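Local coordinates for UPF0067 GAF domain-containing protein YKL069W (Saccharomyces cerevisiae, PDB 3KO6) that catalyses the thioredoxin-dependent reduction of free L-methionine (R)-S-oxide to methionine, helping to protect the yeast cell against oxidative stress, at the methionine sulfoxide site. Coordinates in Å, arbitrary orientation; residue numbers count along the deposited sequence, not the author numbering.

The methionine sulfoxide site. Residues 66, 70, 90, 94, 98-101, 122-123, 125, 132, 149, 151. With SME (methionine sulfoxide), chain B.
The substrate pocket of this GAF-domain reductase lies between the beta-sheet face and the N-terminal end of helix 99-107, with the loop carrying His122, Ile123 and Cys125 across it. Methionine sulfoxide, though poorly ordered, is almost wholly buried. Its amino nitrogen SME N stands above the Tyr70 ring plane beside the C-O bond, on the face Ile94 CD1 covers, 2.6 Å from Tyr70 OH in a bent hydrogen bond. Asp149, CG anti to the backbone N, points OD2 toward the substrate backbone, where negative charge would probably suit the amino group. Carboxylate oxygen OXT lies over the Trp66 indole centre, 4.1 Å from CD2, and is linked through water 1 to Asp151 OD2. That OD2 is 2.6 Å from SME O, a pairing that would probably require a shared proton. Glu132, extended (chi1 -168°), lays its carboxylate against the substrate side chain, CD 3.4 Å from SME CG, with OE2 in plane at the His122 imidazole edge. Water 2 joins OE2, His122 NE2 and SME O. An alanine here removes that carboxylate and would probably lose the hold on water 2 and the contacts with His122 and CG. Val100 CG2 and His122 CD2 border methyl CE; Cys101 N is 3.3 Å from sulfoxide OE, which the helix end could polarise. Cys125, disulfide-bonded to Cys91, faces the amino and carboxylate groups. Strands 66-72 and 144-152 thus face the amino-acid end, Glu132 of strand 131-138 the mid-chain, and helix 99-107, His122 and Ile123 the sulfoxide.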
ATOM      1  N   TRP A  66      -1.355  11.365  -0.569  1.00 21.89           N
ATOM      2  CA  TRP A  66      -2.008  10.055  -0.660  1.00 20.32           C
ATOM      3  C   TRP A  66      -2.166   9.634  -2.109  1.00 19.43           C
ATOM      4  O   TRP A  66      -2.442  10.470  -2.974  1.00 19.87           O
ATOM      5  CB  TRP A  66      -3.391  10.074  -0.009  1.00 20.06           C
ATOM      6  CG  TRP A  66      -3.732   8.807   0.682  1.00 17.75           C
ATOM      7  CD1 TRP A  66      -3.238   8.390   1.867  1.00 17.86           C
ATOM      8  CD2 TRP A  66      -4.651   7.794   0.247  1.00 15.30           C
ATOM      9  NE1 TRP A  66      -3.778   7.168   2.208  1.00 17.57           N
ATOM     10  CE2 TRP A  66      -4.647   6.779   1.224  1.00 15.29           C
ATOM     11  CE3 TRP A  66      -5.468   7.638  -0.881  1.00 15.43           C
ATOM     12  CZ2 TRP A  66      -5.449   5.632   1.128  1.00 12.96           C
ATOM     13  CZ3 TRP A  66      -6.263   6.477  -0.983  1.00 13.63           C
ATOM     14  CH2 TRP A  66      -6.241   5.498   0.019  1.00 12.06           C
ATOM     15  N   TYR A  70      -9.920   2.484  -3.087  1.00 23.31           N
ATOM     16  CA  TYR A  70     -10.979   1.853  -2.287  1.00 24.59           C
ATOM     17  C   TYR A  70     -11.636   0.850  -3.207  1.00 26.19           C
ATOM     18  O   TYR A  70     -11.639   1.035  -4.429  1.00 26.21           O
ATOM     19  CB  TYR A  70     -12.000   2.883  -1.790  1.00 23.87           C
ATOM     20  CG  TYR A  70     -11.475   3.677  -0.635  1.00 22.33           C
ATOM     21  CD1 TYR A  70     -10.490   4.648  -0.829  1.00 20.34           C
ATOM     22  CD2 TYR A  70     -11.927   3.428   0.664  1.00 21.25           C
ATOM     23  CE1 TYR A  70      -9.970   5.355   0.234  1.00 19.82           C
ATOM     24  CE2 TYR A  70     -11.419   4.121   1.733  1.00 20.94           C
ATOM     25  CZ  TYR A  70     -10.441   5.090   1.515  1.00 21.58           C
ATOM     26  OH  TYR A  70      -9.933   5.807   2.584  1.00 22.37           O
ATOM     27  N   ALA A  90      -5.439   5.856   6.529  1.00 21.66           N
ATOM     28  CA  ALA A  90      -6.633   6.386   5.887  1.00 21.66           C
ATOM     29  C   ALA A  90      -7.916   5.755   6.413  1.00 22.78           C
ATOM     30  O   ALA A  90      -7.882   4.745   7.129  1.00 23.25           O
ATOM     31  CB  ALA A  90      -6.539   6.203   4.380  1.00 20.97           C
ATOM     32  N   ILE A  94     -16.101   3.758   3.417  1.00 33.97           N
ATOM     33  CA  ILE A  94     -16.818   4.916   2.908  1.00 33.76           C
ATOM     34  C   ILE A  94     -18.057   4.431   2.191  1.00 34.54           C
ATOM     35  O   ILE A  94     -17.961   3.597   1.283  1.00 34.63           O
ATOM     36  CB  ILE A  94     -15.931   5.753   1.944  1.00 32.76           C
ATOM     37  CG1 ILE A  94     -14.646   6.192   2.650  1.00 31.74           C
ATOM     38  CG2 ILE A  94     -16.688   6.947   1.422  1.00 32.05           C
ATOM     39  CD1 ILE A  94     -13.725   7.012   1.805  1.00 31.78           C
ATOM     40  N   LYS A  98     -21.071   9.279  -0.306  1.00 31.71           N
ATOM     41  CA  LYS A  98     -20.407  10.072   0.736  1.00 31.19           C
ATOM     42  C   LYS A  98     -19.000  10.524   0.378  1.00 29.56           C
ATOM     43  O   LYS A  98     -18.142   9.707   0.034  1.00 28.79           O
ATOM     44  CB  LYS A  98     -20.375   9.310   2.071  1.00 32.07           C
ATOM     45  CG  LYS A  98     -21.746   9.079   2.711  1.00 34.64           C
ATOM     46  CD  LYS A  98     -22.481  10.385   3.007  1.00 38.42           C
ATOM     47  CE  LYS A  98     -23.789  10.145   3.788  1.00 42.02           C
ATOM     48  NZ  LYS A  98     -24.756   9.272   3.057  1.00 43.37           N
ATOM     49  N   GLY A  99     -18.768  11.832   0.493  1.00 28.64           N
ATOM     50  CA  GLY A  99     -17.455  12.419   0.209  1.00 27.75           C
ATOM     51  C   GLY A  99     -17.021  12.241  -1.246  1.00 27.12           C
ATOM     52  O   GLY A  99     -17.757  11.691  -2.065  1.00 27.48           O
ATOM     53  N   VAL A 100     -15.824  12.696  -1.585  1.00 26.26           N
ATOM     54  CA  VAL A 100     -15.374  12.613  -2.965  1.00 25.51           C
ATOM     55  C   VAL A 100     -15.353  11.169  -3.467  1.00 25.86           C
ATOM     56  O   VAL A 100     -15.895  10.900  -4.529  1.00 25.95           O
ATOM     57  CB  VAL A 100     -14.025  13.291  -3.175  1.00 25.25           C
ATOM     58  CG1 VAL A 100     -13.718  13.372  -4.667  1.00 24.58           C
ATOM     59  CG2 VAL A 100     -14.030  14.687  -2.549  1.00 23.93           C
ATOM     60  N   CYS A 101     -14.778  10.246  -2.689  1.00 26.36           N
ATOM     61  CA  CYS A 101     -14.714   8.817  -3.063  1.00 26.74           C
ATOM     62  C   CYS A 101     -16.078   8.172  -3.286  1.00 27.88           C
ATOM     63  O   CYS A 101     -16.307   7.563  -4.332  1.00 29.07           O
ATOM     64  CB  CYS A 101     -13.914   8.010  -2.053  1.00 26.54           C
ATOM     65  SG  CYS A 101     -12.137   8.330  -2.145  1.00 24.50           S
ATOM     66  N   HIS A 122     -17.099  16.361   2.415  1.00 33.25           N
ATOM     67  CA  HIS A 122     -15.731  15.877   2.330  1.00 32.58           C
ATOM     68  C   HIS A 122     -15.331  15.030   3.536  1.00 32.46           C
ATOM     69  O   HIS A 122     -15.508  15.439   4.691  1.00 33.08           O
ATOM     70  CB  HIS A 122     -14.755  17.044   2.190  1.00 32.70           C
ATOM     71  CG  HIS A 122     -13.325  16.621   2.090  1.00 32.94           C
ATOM     72  ND1 HIS A 122     -12.406  16.857   3.090  1.00 33.71           N
ATOM     73  CD2 HIS A 122     -12.659  15.961   1.115  1.00 33.27           C
ATOM     74  CE1 HIS A 122     -11.234  16.365   2.733  1.00 33.96           C
ATOM     75  NE2 HIS A 122     -11.361  15.812   1.540  1.00 33.89           N
ATOM     76  N   ILE A 123     -14.786  13.851   3.253  1.00 31.37           N
ATOM     77  CA  ILE A 123     -14.286  12.968   4.288  1.00 30.68           C
ATOM     78  C   ILE A 123     -12.771  13.089   4.341  1.00 29.84           C
ATOM     79  O   ILE A 123     -12.063  12.500   3.537  1.00 28.97           O
ATOM     80  CB  ILE A 123     -14.762  11.505   4.101  1.00 30.94           C
ATOM     81  CG1 ILE A 123     -16.290  11.468   3.952  1.00 31.14           C
ATOM     82  CG2 ILE A 123     -14.284  10.622   5.283  1.00 31.12           C
ATOM     83  CD1 ILE A 123     -16.923  10.096   4.093  1.00 32.27           C
ATOM     84  N   CYS A 125      -9.402  12.202   5.534  1.00 27.50           N
ATOM     85  CA  CYS A 125      -8.645  11.162   6.217  1.00 26.90           C
ATOM     86  C   CYS A 125      -7.301  11.719   6.658  1.00 27.02           C
ATOM     87  O   CYS A 125      -6.721  11.268   7.642  1.00 27.11           O
ATOM     88  CB  CYS A 125      -8.502   9.922   5.345  1.00 25.85           C
ATOM     89  SG  CYS A 125     -10.067   9.303   4.728  1.00 24.61           S
ATOM     90  N   GLU A 132      -7.978  17.105  -4.289  1.00 26.12           N
ATOM     91  CA  GLU A 132      -8.205  15.674  -4.491  1.00 24.98           C
ATOM     92  C   GLU A 132      -8.765  15.338  -5.865  1.00 24.45           C
ATOM     93  O   GLU A 132      -9.547  16.097  -6.420  1.00 24.86           O
ATOM     94  CB  GLU A 132      -9.155  15.148  -3.406  1.00 25.06           C
ATOM     95  CG  GLU A 132      -9.238  13.630  -3.324  1.00 24.44           C
ATOM     96  CD  GLU A 132     -10.061  13.100  -2.158  1.00 23.97           C
ATOM     97  OE1 GLU A 132     -10.149  11.857  -2.039  1.00 22.56           O
ATOM     98  OE2 GLU A 132     -10.614  13.899  -1.366  1.00 24.30           O
ATOM     99  N   ASP A 149      -7.918   7.035  -5.980  1.00 24.64           N
ATOM    100  CA  ASP A 149      -7.933   8.276  -5.217  1.00 24.42           C
ATOM    101  C   ASP A 149      -6.532   8.841  -5.025  1.00 24.32           C
ATOM    102  O   ASP A 149      -5.580   8.102  -4.700  1.00 24.13           O
ATOM    103  CB  ASP A 149      -8.556   7.990  -3.861  1.00 25.10           C
ATOM    104  CG  ASP A 149      -8.769   9.240  -3.035  1.00 26.83           C
ATOM    105  OD1 ASP A 149      -8.572  10.354  -3.565  1.00 29.26           O
ATOM    106  OD2 ASP A 149      -9.141   9.103  -1.855  1.00 25.22           O
ATOM    107  N   ASP A 151      -4.633  12.435  -3.198  1.00 24.49           N
ATOM    108  CA  ASP A 151      -4.717  13.684  -2.452  1.00 24.87           C
ATOM    109  C   ASP A 151      -3.479  14.552  -2.633  1.00 25.09           C
ATOM    110  O   ASP A 151      -2.349  14.041  -2.700  1.00 25.43           O
ATOM    111  CB  ASP A 151      -4.848  13.385  -0.964  1.00 25.61           C
ATOM    112  CG  ASP A 151      -6.132  12.678  -0.611  1.00 26.73           C
ATOM    113  OD1 ASP A 151      -7.048  12.580  -1.446  1.00 31.00           O
ATOM    114  OD2 ASP A 151      -6.227  12.222   0.528  1.00 29.19           O
TER
HETATM  115  N   SME B 181     -10.424   8.190   1.539  1.00 84.78           N
HETATM  116  CA  SME B 181     -10.177   9.557   1.016  1.00 81.85           C
HETATM  117  CB  SME B 181     -11.344  10.424   1.466  1.00 81.69           C
HETATM  118  CG  SME B 181     -11.673  11.524   0.438  1.00 86.25           C
HETATM  119  S   SME B 181     -13.328  11.565   0.017  1.00 94.76           S
HETATM  120  OE  SME B 181     -14.085  10.375   0.497  1.00 99.85           O
HETATM  121  CE  SME B 181     -13.996  12.997   0.659  1.00106.74           C
HETATM  122  C   SME B 181      -8.835  10.095   1.450  1.00 91.65           C
HETATM  123  O   SME B 181      -8.554  11.281   1.286  1.00101.58           O
HETATM  124  OXT SME B 181      -7.936   9.380   2.026  1.00100.17           O
HETATM  125  O   HOH W   1      -5.857  10.540   3.195  1.00 16.60           O
HETATM  126  O   HOH W   2      -9.559  13.830   1.168  1.00 33.42           O